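Local coordinates for DNA polymerase III, beta subunit (Eubacterium rectale, PDB 3T0P), which probably tethers DNA polymerases and other proteins to DNA as a ring-shaped, head-to-tail homodimeric sliding clamp, giving them processivity, at residues 204-209 / 226-231; 130-135 / 211-216; 15-20 / 52-57; 43-48 / 56-61. All blocks are in the same frame, centred on the assembly; numbering follows the deposited sequence.

Overall arrangement
All four contacts reach one antiparallel sheet that runs across the N-terminal and central domains, joined where strand 52-58 lies beside strand 231-236. Interactions 3 and 4 belong to the N-terminal domain and share strand 52-58; interactions 1 and 2 belong to the central domain, their centres about 9 Å apart. Interaction 3 is buried, while the other three are partly buried and run out to exposed residues. The chemistry follows the place: interactions 1 and 3 set a helix end against the sheet by apolar side chains, without a direct hydrogen bond across, whereas interactions 2 and 4 pair neighbouring strands through backbone bonds. Thr231 and Thr56 link interaction 1 to interactions 3 and 4.

Interaction 1: 204-209 / 226-231; sequences SKIIPG and FEFENT. With EDO (1,2-ethanediol), chain X.
Ile207 and Phe228 bring their CA atoms to 8.0 Å where the chain leaves helix 197-206 and faces the type II' turn of Phe228-Thr231, a tight hairpin turn closed by Thr231 N to Phe228 O. The Phe228 ring is the centre of the contact. Its CG lies between the backbone N and the carbonyl carbon (chi1 61°), a first torsion that carries the ring toward 204-209. Ile207 comes over one face, its CG1 sitting 3.8 Å from the ring centroid and 9° off the normal, a CH-pi contact over the middle of the ring. Thr231 CB covers the opposite face, nearer the rim. Ile206 arrives at the edge, in the ring plane, with CD1 3.5 Å from Phe228 CZ. The ring is thus held on two faces and at its edge by three aliphatic groups. At the exposed end of the contact Pro208 and Glu229 meet tip to tip, Pro208 CG 3.6 Å from Glu229 OE2. A water donates to Ile206 O and, weakly, to Glu229 OE1, bridging the segments. Glu229 OE2 also lies close to the like-charged Glu213 OE2, which may favour a proton on one of the two carboxylates, and takes a weak hydrogen bond from Gln132 NE2. At the end of the turn, Thr231 OG1 is hydrogen-bonded to Thr56 OG1 of strand 52-58, which lies in the N-terminal domain. Leu135 of helix 132-140 packs on Ile207, strand 214-220 adds Val215 to Phe228, and Ile206 reaches Ile17 of helix 8-18.

Interaction 2: 130-135 / 211-216; sequences LSQFTL and ADEDVV
Leu130 and Val215 form an antiparallel hydrogen-bonded pair. Val215 N reaches Leu130 O at 2.7 Å, nearly along the C=O axis, and Leu130 N returns a longer bond to Val215 O at 3.2 Å. A third backbone bond, Gln132 N to Glu213 O at 3.0 Å, continues the pairing onto the first residue of the helix, its donor tilted 30° from the carbonyl plane. Between these bonds sits a CA-H...O contact, Ser131 CA to Glu213 O. Ser131 is the N-cap, and its OG shares a hydrogen bond with Thr134 OG1 one turn on. Of the remaining polar links, one water accepts from Gln132 NE2 and donates to Asp214 O. Gln132 OE1 accepts a hydrogen bond from Gly209 N. The amide end of Gln132 crosses Glu213 in van der Waals contact, NE2 3.5 Å from Glu213 CB, with amide and carboxylate planes 50° apart. Apolar contacts centre on Val215: Gln132 CG lies 3.6 Å from Val215 CG2, and the other methyl, CG1, anti to the backbone N (chi1 -173°), meets Leu135 CD2 at 4.0 Å. Phe133 CB leans on Ala211 CA. Strand 127-131 is thereby attached as the outermost strand, within this chain, beside strand 214-220, and helix 132-140 follows directly from it, with Leu135 reaching Phe226 of strand 223-228 and Leu130 touching Met184 of strand 176-184.

Interaction 3: 15-20 / 52-57; sequences VNIVSK and LGIETI. With EDO (1,2-ethanediol), chain X.
Where helix 8-18 of the N-terminal domain packs on its sheet, Ile17 and Val18 meet Ile54 and Thr56 of strand 52-58. Ile54 stands at the centre. Its CG2 touches Ile17 CG2 at 3.8 Å, the two side chains crossing at about a right angle. Its CD1 meets Ile17 O and Lys20 CB, the latter at 3.9 Å. Val18 CG1 presses on Thr56 CG2 at 3.6 Å and on the Ile54 carbonyl. An alanine at Ile54 would probably leave a gap between sheet and helix, with Ile17 CG2 and Lys20 CB losing their contacts to the CG2 and CD1 that are removed. Strand 3-7, this helix and strands 33-38, 43-48 and 52-58 make a beta-alpha-beta-beta-beta unit of the kind repeated in sliding clamps, whose helices face the central hole and whose sheets lie outside. At the helix end, Ser19 N and Ser19 OG grip Val15 O from opposite faces of its plane, OG at 2.6 Å. The bend at chi2 (66°) turns CD of Lys20 back; further out, NZ gives Asn16 O a hydrogen bond of 2.8 Å in the carbonyl plane. Thr56 OG1, anti to the backbone N, bonds to Asn230 O of the central domain as well as to Thr231, so its polar branch is satisfied while its methyl serves the apolar contact. On the other side of the strand, Glu55 OE1 takes a weak hydrogen bond from a bound 1,2-ethanediol, probably from the crystallisation liquor. Lys20 also touches Ile206 of helix 197-206, and Ile54 touches Thr231 of strand 231-236.

Interaction 4: 43-48 / 56-61; sequences IKLMAN and TIIDGT. With ACT (acetate ion), chain S.
Leu45 and Thr56 exchange two backbone hydrogen bonds, Leu45 N to Thr56 O at 2.8 Å and Thr56 N to Leu45 O at 3.0 Å. Ile58 N gives Ile43 O a straight bond of 2.8 Å, and a water links Ile43 N to Ile58 O. Asn48, further along its strand, receives Met50 N on OD1 and gives ND2 to Ser117 O; ND2 also makes a weak bond to an acetate, probably from the crystallisation liquor. An alanine in place of Asn48 would probably leave Ser117 O and Met50 N without these mates and the following turn less firmly held. On the side of Leu45 and Ile58, Leu45 CG, anti to the carbonyl carbon (chi1 -68°), is set against Ile58 CG1 at 3.7 Å. Lys44 and Ile57 lie on the other face, where the aliphatic part of the lysine fits tightly, CG 3.5 Å from Ile57 CD1. Ile43 CD1 rests 3.7 Å from Gly60 C. Val15 and Val18 of helix 8-18 cover Leu45, and Cys6 of strand 3-7 meets Ile43 and Ile58. The arrangement is an antiparallel beta hairpin of strands 43-48 and 52-58, part of the clamp's beta-alpha-beta-beta-beta unit.

Interaction 1: 204-209 / 226-231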
loop_
_atom_site.group_PDB
_atom_site.type_symbol
_atom_site.label_atom_id
_atom_site.label_comp_id
_atom_site.label_asym_id
_atom_site.label_seq_id
_atom_site.Cartn_x
_atom_site.Cartn_y
_atom_site.Cartn_z
ATOM N N SER B 204 -0.272 3.858 -18.705
ATOM C CA SER B 204 0.843 3.360 -17.909
ATOM C C SER B 204 0.422 2.142 -17.060
ATOM O O SER B 204 1.196 1.203 -16.914
ATOM C CB SER B 204 1.370 4.447 -16.977
ATOM O OG SER B 204 2.316 5.241 -17.663
ATOM N N LYS B 205 -0.803 2.166 -16.535
ATOM C CA LYS B 205 -1.353 1.110 -15.674
ATOM C C LYS B 205 -1.763 -0.162 -16.451
ATOM O O LYS B 205 -1.931 -1.196 -15.824
ATOM C CB LYS B 205 -2.588 1.645 -14.929
ATOM C CG LYS B 205 -2.303 2.765 -13.936
ATOM C CD LYS B 205 -3.617 3.231 -13.341
ATOM C CE LYS B 205 -3.484 4.451 -12.488
ATOM N NZ LYS B 205 -4.825 4.959 -12.088
ATOM N N ILE B 206 -1.986 -0.100 -17.786
ATOM C CA ILE B 206 -2.441 -1.303 -18.490
ATOM C C ILE B 206 -1.408 -1.864 -19.468
ATOM O O ILE B 206 -1.613 -2.962 -19.994
ATOM C CB ILE B 206 -3.797 -1.100 -19.186
ATOM C CG1 ILE B 206 -3.805 0.072 -20.207
ATOM C CG2 ILE B 206 -4.896 -0.971 -18.142
ATOM C CD1 ILE B 206 -5.063 0.113 -21.097
ATOM N N ILE B 207 -0.308 -1.132 -19.707
ATOM C CA ILE B 207 0.751 -1.543 -20.621
ATOM C C ILE B 207 1.786 -2.321 -19.802
ATOM O O ILE B 207 2.374 -1.782 -18.853
ATOM C CB ILE B 207 1.323 -0.320 -21.423
ATOM C CG1 ILE B 207 0.780 -0.316 -22.840
ATOM C CG2 ILE B 207 2.836 -0.245 -21.458
ATOM C CD1 ILE B 207 0.866 1.038 -23.518
ATOM N N PRO B 208 1.981 -3.618 -20.134
ATOM C CA PRO B 208 2.934 -4.442 -19.360
ATOM C C PRO B 208 4.352 -3.877 -19.378
ATOM O O PRO B 208 5.008 -3.853 -18.329
ATOM C CB PRO B 208 2.858 -5.811 -20.038
ATOM C CG PRO B 208 1.505 -5.837 -20.680
ATOM C CD PRO B 208 1.307 -4.418 -21.174
ATOM N N GLY B 209 4.776 -3.351 -20.535
ATOM C CA GLY B 209 6.086 -2.725 -20.681
ATOM C C GLY B 209 7.195 -3.615 -21.210
ATOM O O GLY B 209 8.374 -3.334 -20.964
ATOM N N PHE B 226 -4.023 4.014 -29.479
ATOM C CA PHE B 226 -2.975 3.093 -29.064
ATOM C C PHE B 226 -3.512 1.690 -29.183
ATOM O O PHE B 226 -4.560 1.413 -28.619
ATOM C CB PHE B 226 -2.553 3.341 -27.599
ATOM C CG PHE B 226 -2.046 4.717 -27.285
ATOM C CD1 PHE B 226 -2.927 5.738 -26.937
ATOM C CD2 PHE B 226 -0.684 4.984 -27.269
ATOM C CE1 PHE B 226 -2.451 7.011 -26.629
ATOM C CE2 PHE B 226 -0.215 6.250 -26.954
ATOM C CZ PHE B 226 -1.104 7.257 -26.647
ATOM N N GLU B 227 -2.824 0.808 -29.918
ATOM C CA GLU B 227 -3.210 -0.604 -30.012
ATOM C C GLU B 227 -2.090 -1.470 -29.492
ATOM O O GLU B 227 -0.945 -1.266 -29.852
ATOM C CB GLU B 227 -3.550 -1.055 -31.430
ATOM C CG GLU B 227 -4.387 -0.116 -32.259
ATOM C CD GLU B 227 -4.783 -0.825 -33.535
ATOM O OE1 GLU B 227 -3.878 -1.334 -34.232
ATOM O OE2 GLU B 227 -6.001 -1.006 -33.751
ATOM N N PHE B 228 -2.422 -2.427 -28.661
ATOM C CA PHE B 228 -1.486 -3.370 -28.077
ATOM C C PHE B 228 -2.280 -4.567 -27.612
ATOM O O PHE B 228 -3.357 -4.396 -27.040
ATOM C CB PHE B 228 -0.659 -2.728 -26.930
ATOM C CG PHE B 228 -1.467 -2.219 -25.766
ATOM C CD1 PHE B 228 -2.160 -1.012 -25.850
ATOM C CD2 PHE B 228 -1.570 -2.963 -24.590
ATOM C CE1 PHE B 228 -2.935 -0.553 -24.778
ATOM C CE2 PHE B 228 -2.335 -2.493 -23.509
ATOM C CZ PHE B 228 -3.003 -1.286 -23.605
ATOM N N GLU B 229 -1.764 -5.777 -27.906
ATOM C CA GLU B 229 -2.350 -7.083 -27.573
ATOM C C GLU B 229 -3.796 -7.114 -28.097
ATOM O O GLU B 229 -3.961 -6.964 -29.303
ATOM C CB GLU B 229 -2.219 -7.388 -26.064
ATOM C CG GLU B 229 -0.795 -7.205 -25.558
ATOM C CD GLU B 229 -0.556 -7.292 -24.058
ATOM O OE1 GLU B 229 -1.502 -7.066 -23.262
ATOM O OE2 GLU B 229 0.616 -7.529 -23.680
ATOM N N ASN B 230 -4.824 -7.196 -27.240
ATOM C CA ASN B 230 -6.212 -7.224 -27.727
ATOM C C ASN B 230 -6.991 -5.988 -27.288
ATOM O O ASN B 230 -8.227 -6.023 -27.218
ATOM C CB ASN B 230 -6.913 -8.504 -27.243
ATOM C CG ASN B 230 -6.534 -9.702 -28.070
ATOM O OD1 ASN B 230 -6.977 -9.862 -29.223
ATOM N ND2 ASN B 230 -5.641 -10.520 -27.520
ATOM N N THR B 231 -6.256 -4.888 -27.032
ATOM C CA THR B 231 -6.771 -3.634 -26.503
ATOM C C THR B 231 -6.554 -2.465 -27.445
ATOM O O THR B 231 -5.546 -2.383 -28.137
ATOM C CB THR B 231 -6.079 -3.379 -25.149
ATOM O OG1 THR B 231 -6.390 -4.484 -24.307
ATOM C CG2 THR B 231 -6.539 -2.104 -24.456
HETATM C C1 EDO X . -9.277 -4.921 -31.092
HETATM O O1 EDO X . -8.192 -4.605 -30.200
HETATM C C2 EDO X . -10.480 -4.016 -30.831
HETATM O O2 EDO X . -10.664 -3.831 -29.422
HETATM O O HOH W 1 -2.559 -5.752 -20.271
#

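Interaction 2: 130-135 / 211-216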
loop_
_atom_site.group_PDB
_atom_site.type_symbol
_atom_site.label_atom_id
_atom_site.label_comp_id
_atom_site.label_asym_id
_atom_site.label_seq_id
_atom_site.Cartn_x
_atom_site.Cartn_y
_atom_site.Cartn_z
ATOM N N LEU B 130 6.156 1.771 -31.397
ATOM C CA LEU B 130 7.073 1.877 -30.256
ATOM C C LEU B 130 6.958 0.601 -29.453
ATOM O O LEU B 130 5.864 0.013 -29.405
ATOM C CB LEU B 130 6.723 3.088 -29.342
ATOM C CG LEU B 130 6.759 4.475 -29.941
ATOM C CD1 LEU B 130 6.184 5.480 -28.976
ATOM C CD2 LEU B 130 8.158 4.878 -30.336
ATOM N N SER B 131 8.034 0.185 -28.767
ATOM C CA SER B 131 7.883 -0.968 -27.871
ATOM C C SER B 131 7.053 -0.513 -26.688
ATOM O O SER B 131 6.970 0.692 -26.420
ATOM C CB SER B 131 9.233 -1.541 -27.422
ATOM O OG SER B 131 9.986 -0.688 -26.572
ATOM N N GLN B 132 6.371 -1.451 -26.040
ATOM C CA GLN B 132 5.616 -1.193 -24.832
ATOM C C GLN B 132 6.554 -0.530 -23.805
ATOM O O GLN B 132 6.162 0.437 -23.151
ATOM C CB GLN B 132 5.064 -2.511 -24.266
ATOM C CG GLN B 132 3.774 -2.988 -24.901
ATOM C CD GLN B 132 3.291 -4.286 -24.305
ATOM O OE1 GLN B 132 3.743 -4.740 -23.244
ATOM N NE2 GLN B 132 2.411 -4.949 -25.021
ATOM N N PHE B 133 7.807 -1.030 -23.716
ATOM C CA PHE B 133 8.843 -0.529 -22.819
ATOM C C PHE B 133 9.132 0.955 -23.075
ATOM O O PHE B 133 9.102 1.750 -22.143
ATOM C CB PHE B 133 10.139 -1.338 -22.991
ATOM C CG PHE B 133 11.262 -0.830 -22.121
ATOM C CD1 PHE B 133 11.310 -1.144 -20.764
ATOM C CD2 PHE B 133 12.259 -0.021 -22.649
ATOM C CE1 PHE B 133 12.331 -0.645 -19.951
ATOM C CE2 PHE B 133 13.289 0.466 -21.835
ATOM C CZ PHE B 133 13.330 0.134 -20.497
ATOM N N THR B 134 9.416 1.312 -24.335
ATOM C CA THR B 134 9.743 2.682 -24.724
ATOM C C THR B 134 8.590 3.630 -24.362
ATOM O O THR B 134 8.845 4.689 -23.796
ATOM C CB THR B 134 10.086 2.717 -26.198
ATOM O OG1 THR B 134 11.236 1.901 -26.411
ATOM C CG2 THR B 134 10.342 4.113 -26.713
ATOM N N LEU B 135 7.336 3.231 -24.644
ATOM C CA LEU B 135 6.200 4.098 -24.374
ATOM C C LEU B 135 5.988 4.257 -22.879
ATOM O O LEU B 135 5.733 5.364 -22.411
ATOM C CB LEU B 135 4.912 3.569 -25.060
ATOM C CG LEU B 135 3.624 4.373 -24.791
ATOM C CD1 LEU B 135 3.768 5.868 -25.241
ATOM C CD2 LEU B 135 2.421 3.705 -25.436
ATOM N N ALA B 211 9.938 -5.017 -23.771
ATOM C CA ALA B 211 10.805 -4.472 -24.809
ATOM C C ALA B 211 10.643 -5.285 -26.105
ATOM O O ALA B 211 11.013 -4.830 -27.180
ATOM C CB ALA B 211 12.248 -4.504 -24.328
ATOM N N ASP B 212 10.059 -6.480 -25.992
ATOM C CA ASP B 212 9.833 -7.422 -27.086
ATOM C C ASP B 212 8.423 -7.285 -27.727
ATOM O O ASP B 212 8.168 -7.910 -28.757
ATOM C CB ASP B 212 10.016 -8.852 -26.539
ATOM N N GLU B 213 7.504 -6.539 -27.088
ATOM C CA GLU B 213 6.136 -6.338 -27.556
ATOM C C GLU B 213 5.987 -4.907 -28.028
ATOM O O GLU B 213 6.623 -4.025 -27.475
ATOM C CB GLU B 213 5.125 -6.648 -26.439
ATOM C CG GLU B 213 4.879 -8.126 -26.190
ATOM C CD GLU B 213 3.772 -8.404 -25.187
ATOM O OE1 GLU B 213 4.031 -8.280 -23.967
ATOM O OE2 GLU B 213 2.642 -8.731 -25.620
ATOM N N ASP B 214 5.139 -4.663 -29.024
ATOM C CA ASP B 214 4.964 -3.325 -29.594
ATOM C C ASP B 214 3.571 -2.717 -29.392
ATOM O O ASP B 214 2.579 -3.427 -29.220
ATOM C CB ASP B 214 5.279 -3.369 -31.093
ATOM C CG ASP B 214 6.758 -3.529 -31.376
ATOM O OD1 ASP B 214 7.570 -2.840 -30.716
ATOM O OD2 ASP B 214 7.106 -4.317 -32.278
ATOM N N VAL B 215 3.523 -1.401 -29.497
ATOM C CA VAL B 215 2.327 -0.565 -29.453
ATOM C C VAL B 215 2.196 0.125 -30.813
ATOM O O VAL B 215 3.159 0.745 -31.287
ATOM C CB VAL B 215 2.350 0.477 -28.279
ATOM C CG1 VAL B 215 1.006 1.216 -28.175
ATOM C CG2 VAL B 215 2.640 -0.232 -26.949
ATOM N N VAL B 216 1.017 0.038 -31.439
ATOM C CA VAL B 216 0.798 0.745 -32.712
ATOM C C VAL B 216 -0.004 2.009 -32.371
ATOM O O VAL B 216 -1.011 1.947 -31.663
ATOM C CB VAL B 216 0.140 -0.140 -33.802
ATOM C CG1 VAL B 216 -0.015 0.633 -35.118
ATOM C CG2 VAL B 216 0.953 -1.413 -34.031
HETATM O O HOH W 2 1.723 -4.962 -27.493
#

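Interaction 3: 15-20 / 52-57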
loop_
_atom_site.group_PDB
_atom_site.type_symbol
_atom_site.label_atom_id
_atom_site.label_comp_id
_atom_site.label_asym_id
_atom_site.label_seq_id
_atom_site.Cartn_x
_atom_site.Cartn_y
_atom_site.Cartn_z
ATOM N N VAL B 15 -11.805 -6.864 -17.789
ATOM C CA VAL B 15 -12.448 -5.865 -16.915
ATOM C C VAL B 15 -11.372 -5.007 -16.245
ATOM O O VAL B 15 -11.591 -3.818 -16.069
ATOM C CB VAL B 15 -13.473 -6.425 -15.877
ATOM C CG1 VAL B 15 -14.478 -7.366 -16.532
ATOM C CG2 VAL B 15 -12.790 -7.091 -14.683
ATOM N N ASN B 16 -10.211 -5.598 -15.919
ATOM C CA ASN B 16 -9.078 -4.903 -15.320
ATOM C C ASN B 16 -8.449 -3.898 -16.284
ATOM O O ASN B 16 -7.858 -2.930 -15.841
ATOM C CB ASN B 16 -8.029 -5.897 -14.859
ATOM C CG ASN B 16 -8.320 -6.541 -13.529
ATOM O OD1 ASN B 16 -9.227 -6.143 -12.786
ATOM N ND2 ASN B 16 -7.538 -7.550 -13.187
ATOM N N ILE B 17 -8.566 -4.122 -17.584
ATOM C CA ILE B 17 -8.031 -3.198 -18.575
ATOM C C ILE B 17 -9.011 -2.026 -18.785
ATOM O O ILE B 17 -8.611 -0.880 -18.634
ATOM C CB ILE B 17 -7.679 -3.945 -19.892
ATOM C CG1 ILE B 17 -6.405 -4.825 -19.673
ATOM C CG2 ILE B 17 -7.476 -2.949 -21.044
ATOM C CD1 ILE B 17 -6.142 -5.844 -20.759
ATOM N N VAL B 18 -10.278 -2.307 -19.097
ATOM C CA VAL B 18 -11.267 -1.274 -19.437
ATOM C C VAL B 18 -11.635 -0.392 -18.245
ATOM O O VAL B 18 -12.000 0.761 -18.460
ATOM C CB VAL B 18 -12.533 -1.822 -20.159
ATOM C CG1 VAL B 18 -12.151 -2.496 -21.471
ATOM C CG2 VAL B 18 -13.345 -2.767 -19.274
ATOM N N SER B 19 -11.492 -0.901 -17.013
ATOM C CA SER B 19 -11.751 -0.164 -15.768
ATOM C C SER B 19 -10.921 1.120 -15.640
ATOM O O SER B 19 -11.325 2.027 -14.912
ATOM C CB SER B 19 -11.474 -1.048 -14.556
ATOM O OG SER B 19 -12.534 -1.986 -14.449
ATOM N N LYS B 20 -9.770 1.206 -16.331
ATOM C CA LYS B 20 -8.905 2.403 -16.294
ATOM C C LYS B 20 -9.547 3.613 -16.980
ATOM O O LYS B 20 -9.029 4.709 -16.839
ATOM C CB LYS B 20 -7.535 2.107 -16.910
ATOM C CG LYS B 20 -6.538 1.593 -15.874
ATOM C CD LYS B 20 -6.930 0.226 -15.319
ATOM C CE LYS B 20 -5.931 -0.356 -14.370
ATOM N NZ LYS B 20 -6.418 -1.660 -13.836
ATOM N N LEU B 52 -11.430 9.607 -22.730
ATOM C CA LEU B 52 -10.679 8.371 -22.894
ATOM C C LEU B 52 -11.621 7.185 -23.012
ATOM O O LEU B 52 -12.484 6.992 -22.163
ATOM C CB LEU B 52 -9.743 8.208 -21.695
ATOM C CG LEU B 52 -8.856 6.991 -21.641
ATOM C CD1 LEU B 52 -7.697 7.139 -22.601
ATOM C CD2 LEU B 52 -8.312 6.796 -20.219
ATOM N N GLY B 53 -11.427 6.411 -24.073
ATOM C CA GLY B 53 -12.150 5.186 -24.373
ATOM C C GLY B 53 -11.210 3.998 -24.393
ATOM O O GLY B 53 -10.103 4.083 -24.930
ATOM N N ILE B 54 -11.604 2.897 -23.750
ATOM C CA ILE B 54 -10.818 1.670 -23.763
ATOM C C ILE B 54 -11.770 0.558 -24.180
ATOM O O ILE B 54 -12.880 0.427 -23.658
ATOM C CB ILE B 54 -10.007 1.331 -22.474
ATOM C CG1 ILE B 54 -9.136 2.514 -22.012
ATOM C CG2 ILE B 54 -9.120 0.090 -22.708
ATOM C CD1 ILE B 54 -8.486 2.326 -20.655
ATOM N N GLU B 55 -11.284 -0.265 -25.095
ATOM C CA GLU B 55 -11.961 -1.384 -25.726
ATOM C C GLU B 55 -11.060 -2.589 -25.690
ATOM O O GLU B 55 -9.864 -2.476 -25.956
ATOM C CB GLU B 55 -12.200 -0.975 -27.172
ATOM C CG GLU B 55 -13.371 -1.590 -27.889
ATOM C CD GLU B 55 -13.424 -0.967 -29.266
ATOM O OE1 GLU B 55 -12.557 -1.309 -30.104
ATOM O OE2 GLU B 55 -14.244 -0.041 -29.463
ATOM N N THR B 56 -11.618 -3.750 -25.395
ATOM C CA THR B 56 -10.829 -4.970 -25.342
ATOM C C THR B 56 -11.712 -6.136 -25.803
ATOM O O THR B 56 -12.944 -6.102 -25.641
ATOM C CB THR B 56 -10.176 -5.134 -23.943
ATOM O OG1 THR B 56 -9.020 -5.961 -24.036
ATOM C CG2 THR B 56 -11.129 -5.655 -22.889
ATOM N N ILE B 57 -11.087 -7.118 -26.475
ATOM C CA ILE B 57 -11.784 -8.290 -26.997
ATOM C C ILE B 57 -11.557 -9.441 -26.036
ATOM O O ILE B 57 -10.412 -9.707 -25.646
ATOM C CB ILE B 57 -11.375 -8.644 -28.452
ATOM C CG1 ILE B 57 -11.699 -7.491 -29.453
ATOM C CG2 ILE B 57 -11.990 -9.977 -28.926
ATOM C CD1 ILE B 57 -13.212 -7.210 -29.741
HETATM C C1 EDO X . -9.277 -4.921 -31.092
HETATM O O1 EDO X . -8.192 -4.605 -30.200
HETATM C C2 EDO X . -10.480 -4.016 -30.831
HETATM O O2 EDO X . -10.664 -3.831 -29.422
#

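Interaction 4: 43-48 / 56-61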
loop_
_atom_site.group_PDB
_atom_site.type_symbol
_atom_site.label_atom_id
_atom_site.label_comp_id
_atom_site.label_asym_id
_atom_site.label_seq_id
_atom_site.Cartn_x
_atom_site.Cartn_y
_atom_site.Cartn_z
ATOM N N ILE B 43 -16.728 -10.705 -28.533
ATOM C CA ILE B 43 -17.132 -10.215 -27.217
ATOM C C ILE B 43 -16.235 -9.042 -26.939
ATOM O O ILE B 43 -15.019 -9.188 -26.805
ATOM C CB ILE B 43 -17.113 -11.264 -26.087
ATOM C CG1 ILE B 43 -18.057 -12.438 -26.415
ATOM C CG2 ILE B 43 -17.451 -10.595 -24.726
ATOM C CD1 ILE B 43 -17.765 -13.717 -25.627
ATOM N N LYS B 44 -16.842 -7.875 -26.874
ATOM C CA LYS B 44 -16.138 -6.624 -26.688
ATOM C C LYS B 44 -16.520 -5.999 -25.357
ATOM O O LYS B 44 -17.708 -5.839 -25.091
ATOM C CB LYS B 44 -16.521 -5.687 -27.858
ATOM C CG LYS B 44 -15.410 -4.853 -28.464
ATOM C CD LYS B 44 -15.747 -4.438 -29.925
ATOM C CE LYS B 44 -16.230 -3.001 -30.058
ATOM N NZ LYS B 44 -16.938 -2.705 -31.351
ATOM N N LEU B 45 -15.523 -5.655 -24.521
ATOM C CA LEU B 45 -15.734 -4.899 -23.293
ATOM C C LEU B 45 -15.375 -3.485 -23.591
ATOM O O LEU B 45 -14.396 -3.260 -24.291
ATOM C CB LEU B 45 -14.911 -5.404 -22.114
ATOM C CG LEU B 45 -15.254 -6.754 -21.536
ATOM C CD1 LEU B 45 -14.442 -7.003 -20.292
ATOM C CD2 LEU B 45 -16.744 -6.896 -21.246
HETATM N N MSE B 46 -16.113 -2.523 -23.051
HETATM C CA MSE B 46 -15.852 -1.117 -23.351
HETATM C C MSE B 46 -16.160 -0.212 -22.169
HETATM O O MSE B 46 -17.164 -0.406 -21.485
HETATM C CB MSE B 46 -16.718 -0.712 -24.553
HETATM C CG MSE B 46 -16.307 0.587 -25.218
HETATM SE SE MSE B 46 -17.451 1.023 -26.812
HETATM C CE MSE B 46 -17.575 -0.761 -27.643
ATOM N N ALA B 47 -15.290 0.772 -21.939
ATOM C CA ALA B 47 -15.480 1.844 -20.974
ATOM C C ALA B 47 -15.111 3.164 -21.643
ATOM O O ALA B 47 -14.151 3.226 -22.423
ATOM C CB ALA B 47 -14.680 1.620 -19.718
ATOM N N ASN B 48 -15.956 4.180 -21.458
ATOM C CA ASN B 48 -15.739 5.481 -22.072
ATOM C C ASN B 48 -16.127 6.600 -21.129
ATOM O O ASN B 48 -17.257 6.619 -20.654
ATOM C CB ASN B 48 -16.530 5.586 -23.382
ATOM C CG ASN B 48 -16.205 6.808 -24.184
ATOM O OD1 ASN B 48 -15.195 7.477 -23.966
ATOM N ND2 ASN B 48 -17.058 7.128 -25.137
ATOM N N THR B 56 -11.618 -3.750 -25.395
ATOM C CA THR B 56 -10.829 -4.970 -25.342
ATOM C C THR B 56 -11.712 -6.136 -25.803
ATOM O O THR B 56 -12.944 -6.102 -25.641
ATOM C CB THR B 56 -10.176 -5.134 -23.943
ATOM O OG1 THR B 56 -9.020 -5.961 -24.036
ATOM C CG2 THR B 56 -11.129 -5.655 -22.889
ATOM N N ILE B 57 -11.087 -7.118 -26.475
ATOM C CA ILE B 57 -11.784 -8.290 -26.997
ATOM C C ILE B 57 -11.557 -9.441 -26.036
ATOM O O ILE B 57 -10.412 -9.707 -25.646
ATOM C CB ILE B 57 -11.375 -8.644 -28.452
ATOM C CG1 ILE B 57 -11.699 -7.491 -29.453
ATOM C CG2 ILE B 57 -11.990 -9.977 -28.926
ATOM C CD1 ILE B 57 -13.212 -7.210 -29.741
ATOM N N ILE B 58 -12.653 -10.076 -25.619
ATOM C CA ILE B 58 -12.642 -11.226 -24.702
ATOM C C ILE B 58 -12.897 -12.482 -25.503
ATOM O O ILE B 58 -13.836 -12.519 -26.302
ATOM C CB ILE B 58 -13.678 -11.074 -23.549
ATOM C CG1 ILE B 58 -13.533 -9.735 -22.803
ATOM C CG2 ILE B 58 -13.661 -12.249 -22.583
ATOM C CD1 ILE B 58 -12.119 -9.381 -22.286
ATOM N N ASP B 59 -12.040 -13.504 -25.317
ATOM C CA ASP B 59 -12.264 -14.803 -25.960
ATOM C C ASP B 59 -13.422 -15.456 -25.235
ATOM O O ASP B 59 -13.508 -15.379 -24.010
ATOM C CB ASP B 59 -11.002 -15.690 -25.936
ATOM C CG ASP B 59 -9.886 -15.224 -26.864
ATOM O OD1 ASP B 59 -10.133 -15.120 -28.095
ATOM O OD2 ASP B 59 -8.757 -14.985 -26.367
ATOM N N GLY B 60 -14.333 -16.024 -25.992
ATOM C CA GLY B 60 -15.507 -16.676 -25.445
ATOM C C GLY B 60 -16.508 -17.068 -26.502
ATOM O O GLY B 60 -16.285 -16.838 -27.691
ATOM N N THR B 61 -17.630 -17.632 -26.061
ATOM C CA THR B 61 -18.700 -18.116 -26.912
ATOM C C THR B 61 -19.925 -17.244 -26.750
ATOM O O THR B 61 -20.378 -17.012 -25.623
ATOM C CB THR B 61 -18.995 -19.580 -26.551
ATOM O OG1 THR B 61 -17.786 -20.326 -26.679
ATOM C CG2 THR B 61 -20.103 -20.214 -27.422
HETATM C C ACT S . -13.454 8.827 -26.756
HETATM O O ACT S . -14.677 8.881 -26.579
HETATM O OXT ACT S . -12.865 7.921 -26.250
HETATM C CH3 ACT S . -12.688 9.807 -27.604
HETATM O O HOH W 3 -14.745 -12.812 -28.854
#